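PDB 6XG7: thin, isoform D from Drosophila melanogaster, which probably acts as a zinc-binding ubiquitin ligase of muscle, represented here by its C-terminal NHL-repeat beta-propeller, a domain of the kind used for protein binding. Local coordinates for residues 237-250 against 283-295. Residues are numbered along the deposited sequence; the frame is centred on the assembly and turned at random.
Sequences RGVAVDDQGYIFVA and LEGVAIMSNGNIL
Glu-284 OE2 is gripped by three arginines: NH1 of Arg-237 forms a salt bridge to it at 3.1 Å, and Arg-49 and Arg-299 add two more, while Tyr-191 hydrogen-bonds the other carboxylate oxygen, OE1. So many cationic partners probably hold this buried carboxylate in its ionised form. The Arg-237 and Glu-284 side chains run alongside each other in the same direction, their guanidinium and carboxylate planes turned 67° apart. A bend in the glutamate at chi2 (-78°) brings its carboxylate back to the arginine although its CB points away. One residue further along, Gly-238 N makes a weak hydrogen bond of 2.8 Å to Glu-284 O, and the two backbones come close here, Gly-238 CA lying 4.1 Å from Gly-285 CA. Val-286 CG1 lies 3.4 Å from Gly-238 C, over the peptide to Val-239, and also touches Ala-240 CB. At the other end of the strand, Ile-288 divides its branches: CG2 packs on Val-241 O, whereas CG1, set anti to the backbone N (chi1 -177°), carries CD1 to Phe-248 CZ. Ile-294 CD1 reaches the same ring at CE2, 3.7 Å away. Ala-250 CB meets Leu-283 CB, extending the apolar layer toward the glutamate. The contact joins consecutive NHL repeats of the beta-propeller, with strand 239-241 packed nearly parallel to strand 283-288. Ile-257 and Ile-259 of strand 256-260 extend the apolar packing to Leu-283, Phe-248 and Ile-294, and Tyr-25 of helix 21-26 covers Ile-288 and meets the Phe-248 ring edge-to-face.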
loop_
_atom_site.group_PDB
_atom_site.type_symbol
_atom_site.label_atom_id
_atom_site.label_comp_id
_atom_site.label_asym_id
_atom_site.label_seq_id
_atom_site.Cartn_x
_atom_site.Cartn_y
_atom_site.Cartn_z
ATOM N N ARG A 237 -5.668 6.561 2.171
ATOM C CA ARG A 237 -5.076 5.755 1.103
ATOM C C ARG A 237 -4.147 4.707 1.713
ATOM O O ARG A 237 -4.624 3.722 2.272
ATOM C CB ARG A 237 -4.402 6.661 0.053
ATOM C CG ARG A 237 -5.399 7.484 -0.740
ATOM C CD ARG A 237 -5.502 6.987 -2.154
ATOM N NE ARG A 237 -6.715 7.478 -2.785
ATOM C CZ ARG A 237 -6.884 7.612 -4.091
ATOM N NH1 ARG A 237 -5.904 7.296 -4.942
ATOM N NH2 ARG A 237 -8.040 8.064 -4.544
ATOM N N GLY A 238 -2.835 4.886 1.608
ATOM C CA GLY A 238 -1.923 3.847 2.054
ATOM C C GLY A 238 -2.121 3.458 3.509
ATOM O O GLY A 238 -2.433 4.285 4.368
ATOM N N VAL A 239 -1.938 2.171 3.776
ATOM C CA VAL A 239 -1.903 1.654 5.134
ATOM C C VAL A 239 -0.733 0.690 5.265
ATOM O O VAL A 239 -0.371 -0.019 4.322
ATOM C CB VAL A 239 -3.209 0.965 5.589
ATOM C CG1 VAL A 239 -4.329 1.949 5.723
ATOM C CG2 VAL A 239 -3.594 -0.178 4.664
ATOM N N ALA A 240 -0.144 0.663 6.459
ATOM C CA ALA A 240 0.925 -0.274 6.756
ATOM C C ALA A 240 0.823 -0.662 8.220
ATOM O O ALA A 240 0.179 0.022 9.021
ATOM C CB ALA A 240 2.307 0.332 6.486
ATOM N N VAL A 241 1.461 -1.768 8.566
ATOM C CA VAL A 241 1.486 -2.260 9.937
ATOM C C VAL A 241 2.904 -2.719 10.245
ATOM O O VAL A 241 3.563 -3.318 9.390
ATOM C CB VAL A 241 0.440 -3.388 10.119
ATOM C CG1 VAL A 241 0.801 -4.637 9.312
ATOM C CG2 VAL A 241 0.236 -3.712 11.583
ATOM N N ASP A 242 3.388 -2.433 11.464
ATOM C CA ASP A 242 4.704 -2.904 11.877
ATOM C C ASP A 242 4.578 -4.254 12.586
ATOM O O ASP A 242 3.498 -4.834 12.692
ATOM C CB ASP A 242 5.477 -1.848 12.667
ATOM C CG ASP A 242 5.097 -1.763 14.124
ATOM O OD1 ASP A 242 4.234 -2.517 14.627
ATOM O OD2 ASP A 242 5.697 -0.895 14.798
ATOM N N ASP A 243 5.705 -4.787 13.042
ATOM C CA ASP A 243 5.715 -6.145 13.570
ATOM C C ASP A 243 4.948 -6.296 14.873
ATOM O O ASP A 243 4.565 -7.414 15.214
ATOM C CB ASP A 243 7.149 -6.623 13.757
ATOM C CG ASP A 243 7.798 -7.010 12.446
ATOM O OD1 ASP A 243 7.082 -7.494 11.540
ATOM O OD2 ASP A 243 9.017 -6.820 12.313
ATOM N N GLN A 244 4.707 -5.215 15.599
ATOM C CA GLN A 244 3.931 -5.273 16.827
ATOM C C GLN A 244 2.484 -4.863 16.636
ATOM O O GLN A 244 1.708 -4.913 17.594
ATOM C CB GLN A 244 4.567 -4.398 17.897
ATOM C CG GLN A 244 5.926 -4.921 18.320
ATOM C CD GLN A 244 6.581 -4.034 19.331
ATOM O OE1 GLN A 244 7.266 -3.077 18.977
ATOM N NE2 GLN A 244 6.361 -4.324 20.602
ATOM N N GLY A 245 2.107 -4.440 15.443
ATOM C CA GLY A 245 0.736 -4.090 15.183
ATOM C C GLY A 245 0.425 -2.614 15.135
ATOM O O GLY A 245 -0.741 -2.262 14.954
ATOM N N TYR A 246 1.417 -1.735 15.279
ATOM C CA TYR A 246 1.165 -0.312 15.069
ATOM C C TYR A 246 0.713 -0.115 13.626
ATOM O O TYR A 246 1.216 -0.767 12.708
ATOM C CB TYR A 246 2.415 0.530 15.351
ATOM C CG TYR A 246 2.789 0.647 16.815
ATOM C CD1 TYR A 246 3.609 -0.291 17.417
ATOM C CD2 TYR A 246 2.336 1.700 17.592
ATOM C CE1 TYR A 246 3.961 -0.191 18.757
ATOM C CE2 TYR A 246 2.671 1.797 18.925
ATOM C CZ TYR A 246 3.489 0.850 19.502
ATOM O OH TYR A 246 3.836 0.953 20.832
ATOM N N ILE A 247 -0.244 0.790 13.435
ATOM C CA ILE A 247 -0.892 1.015 12.147
ATOM C C ILE A 247 -0.579 2.425 11.665
ATOM O O ILE A 247 -0.681 3.389 12.434
ATOM C CB ILE A 247 -2.415 0.808 12.235
ATOM C CG1 ILE A 247 -2.736 -0.622 12.684
ATOM C CG2 ILE A 247 -3.084 1.084 10.902
ATOM C CD1 ILE A 247 -4.206 -0.853 13.037
ATOM N N PHE A 248 -0.206 2.534 10.392
ATOM C CA PHE A 248 0.194 3.777 9.757
ATOM C C PHE A 248 -0.771 4.042 8.620
ATOM O O PHE A 248 -1.003 3.162 7.790
ATOM C CB PHE A 248 1.613 3.664 9.209
ATOM C CG PHE A 248 2.609 3.255 10.248
ATOM C CD1 PHE A 248 2.726 1.928 10.612
ATOM C CD2 PHE A 248 3.356 4.193 10.929
ATOM C CE1 PHE A 248 3.601 1.543 11.586
ATOM C CE2 PHE A 248 4.235 3.812 11.911
ATOM C CZ PHE A 248 4.346 2.482 12.246
ATOM N N VAL A 249 -1.336 5.246 8.587
ATOM C CA VAL A 249 -2.331 5.592 7.582
ATOM C C VAL A 249 -1.898 6.858 6.864
ATOM O O VAL A 249 -1.644 7.889 7.504
ATOM C CB VAL A 249 -3.735 5.789 8.190
ATOM C CG1 VAL A 249 -4.735 6.122 7.114
ATOM C CG2 VAL A 249 -4.194 4.544 8.941
ATOM N N ALA A 250 -1.884 6.789 5.536
ATOM C CA ALA A 250 -1.729 7.964 4.690
ATOM C C ALA A 250 -3.101 8.613 4.540
ATOM O O ALA A 250 -3.929 8.170 3.738
ATOM C CB ALA A 250 -1.134 7.558 3.354
ATOM N N LEU A 283 -1.126 11.921 -1.079
ATOM C CA LEU A 283 -0.535 10.701 -0.548
ATOM C C LEU A 283 -1.133 9.450 -1.177
ATOM O O LEU A 283 -2.344 9.365 -1.421
ATOM C CB LEU A 283 -0.785 10.630 0.952
ATOM C CG LEU A 283 -0.045 11.662 1.798
ATOM C CD1 LEU A 283 -0.425 11.544 3.273
ATOM C CD2 LEU A 283 1.461 11.538 1.608
ATOM N N GLU A 284 -0.270 8.454 -1.388
ATOM C CA GLU A 284 -0.669 7.138 -1.867
ATOM C C GLU A 284 -0.166 6.088 -0.882
ATOM O O GLU A 284 -0.645 6.030 0.251
ATOM C CB GLU A 284 -0.158 6.943 -3.294
ATOM C CG GLU A 284 -0.900 7.781 -4.322
ATOM C CD GLU A 284 -2.256 7.202 -4.710
ATOM O OE1 GLU A 284 -2.670 6.144 -4.188
ATOM O OE2 GLU A 284 -2.923 7.815 -5.570
ATOM N N GLY A 285 0.799 5.266 -1.285
ATOM C CA GLY A 285 1.258 4.187 -0.437
ATOM C C GLY A 285 2.079 4.653 0.757
ATOM O O GLY A 285 2.658 5.746 0.787
ATOM N N VAL A 286 2.154 3.771 1.757
ATOM C CA VAL A 286 2.972 3.974 2.945
ATOM C C VAL A 286 3.580 2.624 3.291
ATOM O O VAL A 286 3.004 1.572 2.994
ATOM C CB VAL A 286 2.151 4.576 4.113
ATOM C CG1 VAL A 286 1.109 3.619 4.586
ATOM C CG2 VAL A 286 3.038 5.035 5.269
ATOM N N ALA A 287 4.770 2.649 3.885
ATOM C CA ALA A 287 5.442 1.427 4.310
ATOM C C ALA A 287 6.352 1.749 5.491
ATOM O O ALA A 287 6.624 2.914 5.782
ATOM C CB ALA A 287 6.231 0.791 3.145
ATOM N N ILE A 288 6.815 0.704 6.176
ATOM C CA ILE A 288 7.597 0.845 7.404
ATOM C C ILE A 288 8.824 -0.065 7.330
ATOM O O ILE A 288 8.699 -1.267 7.075
ATOM C CB ILE A 288 6.717 0.581 8.653
ATOM C CG1 ILE A 288 7.467 0.781 9.966
ATOM C CG2 ILE A 288 6.078 -0.786 8.631
ATOM C CD1 ILE A 288 7.801 2.198 10.255
ATOM N N MET A 289 10.011 0.519 7.509
ATOM C CA MET A 289 11.246 -0.255 7.553
ATOM C C MET A 289 11.401 -0.916 8.916
ATOM O O MET A 289 10.750 -0.549 9.895
ATOM C CB MET A 289 12.472 0.639 7.350
ATOM C CG MET A 289 12.700 1.176 5.939
ATOM S SD MET A 289 14.200 2.180 5.826
ATOM C CE MET A 289 14.173 2.697 4.127
ATOM N N SER A 290 12.330 -1.869 8.987
ATOM C CA SER A 290 12.542 -2.620 10.219
ATOM C C SER A 290 13.040 -1.744 11.356
ATOM O O SER A 290 12.914 -2.135 12.519
ATOM C CB SER A 290 13.537 -3.759 9.977
ATOM O OG SER A 290 14.836 -3.254 9.719
ATOM N N ASN A 291 13.621 -0.588 11.061
ATOM C CA ASN A 291 14.129 0.318 12.086
ATOM C C ASN A 291 13.129 1.408 12.448
ATOM O O ASN A 291 13.471 2.338 13.192
ATOM C CB ASN A 291 15.434 0.955 11.611
ATOM C CG ASN A 291 15.268 1.696 10.298
ATOM O OD1 ASN A 291 14.156 2.023 9.883
ATOM N ND2 ASN A 291 16.379 1.971 9.639
ATOM N N GLY A 292 11.910 1.329 11.931
ATOM C CA GLY A 292 10.901 2.312 12.240
ATOM C C GLY A 292 10.852 3.505 11.309
ATOM O O GLY A 292 10.030 4.394 11.524
ATOM N N ASN A 293 11.679 3.547 10.265
ATOM C CA ASN A 293 11.566 4.619 9.284
ATOM C C ASN A 293 10.274 4.424 8.498
ATOM O O ASN A 293 10.012 3.328 7.985
ATOM C CB ASN A 293 12.767 4.607 8.341
ATOM C CG ASN A 293 14.042 5.115 8.993
ATOM O OD1 ASN A 293 14.056 5.541 10.148
ATOM N ND2 ASN A 293 15.126 5.047 8.252
ATOM N N ILE A 294 9.478 5.491 8.394
ATOM C CA ILE A 294 8.204 5.483 7.690
ATOM C C ILE A 294 8.446 6.052 6.299
ATOM O O ILE A 294 9.021 7.140 6.158
ATOM C CB ILE A 294 7.166 6.334 8.438
ATOM C CG1 ILE A 294 6.940 5.809 9.849
ATOM C CG2 ILE A 294 5.844 6.369 7.667
ATOM C CD1 ILE A 294 6.171 6.792 10.717
ATOM N N LEU A 295 8.008 5.326 5.275
ATOM C CA LEU A 295 8.145 5.720 3.880
ATOM C C LEU A 295 6.768 6.112 3.369
ATOM O O LEU A 295 5.800 5.384 3.592
ATOM C CB LEU A 295 8.633 4.552 3.009
ATOM C CG LEU A 295 9.843 3.703 3.304
ATOM C CD1 LEU A 295 9.760 3.082 4.633
ATOM C CD2 LEU A 295 9.918 2.640 2.223
#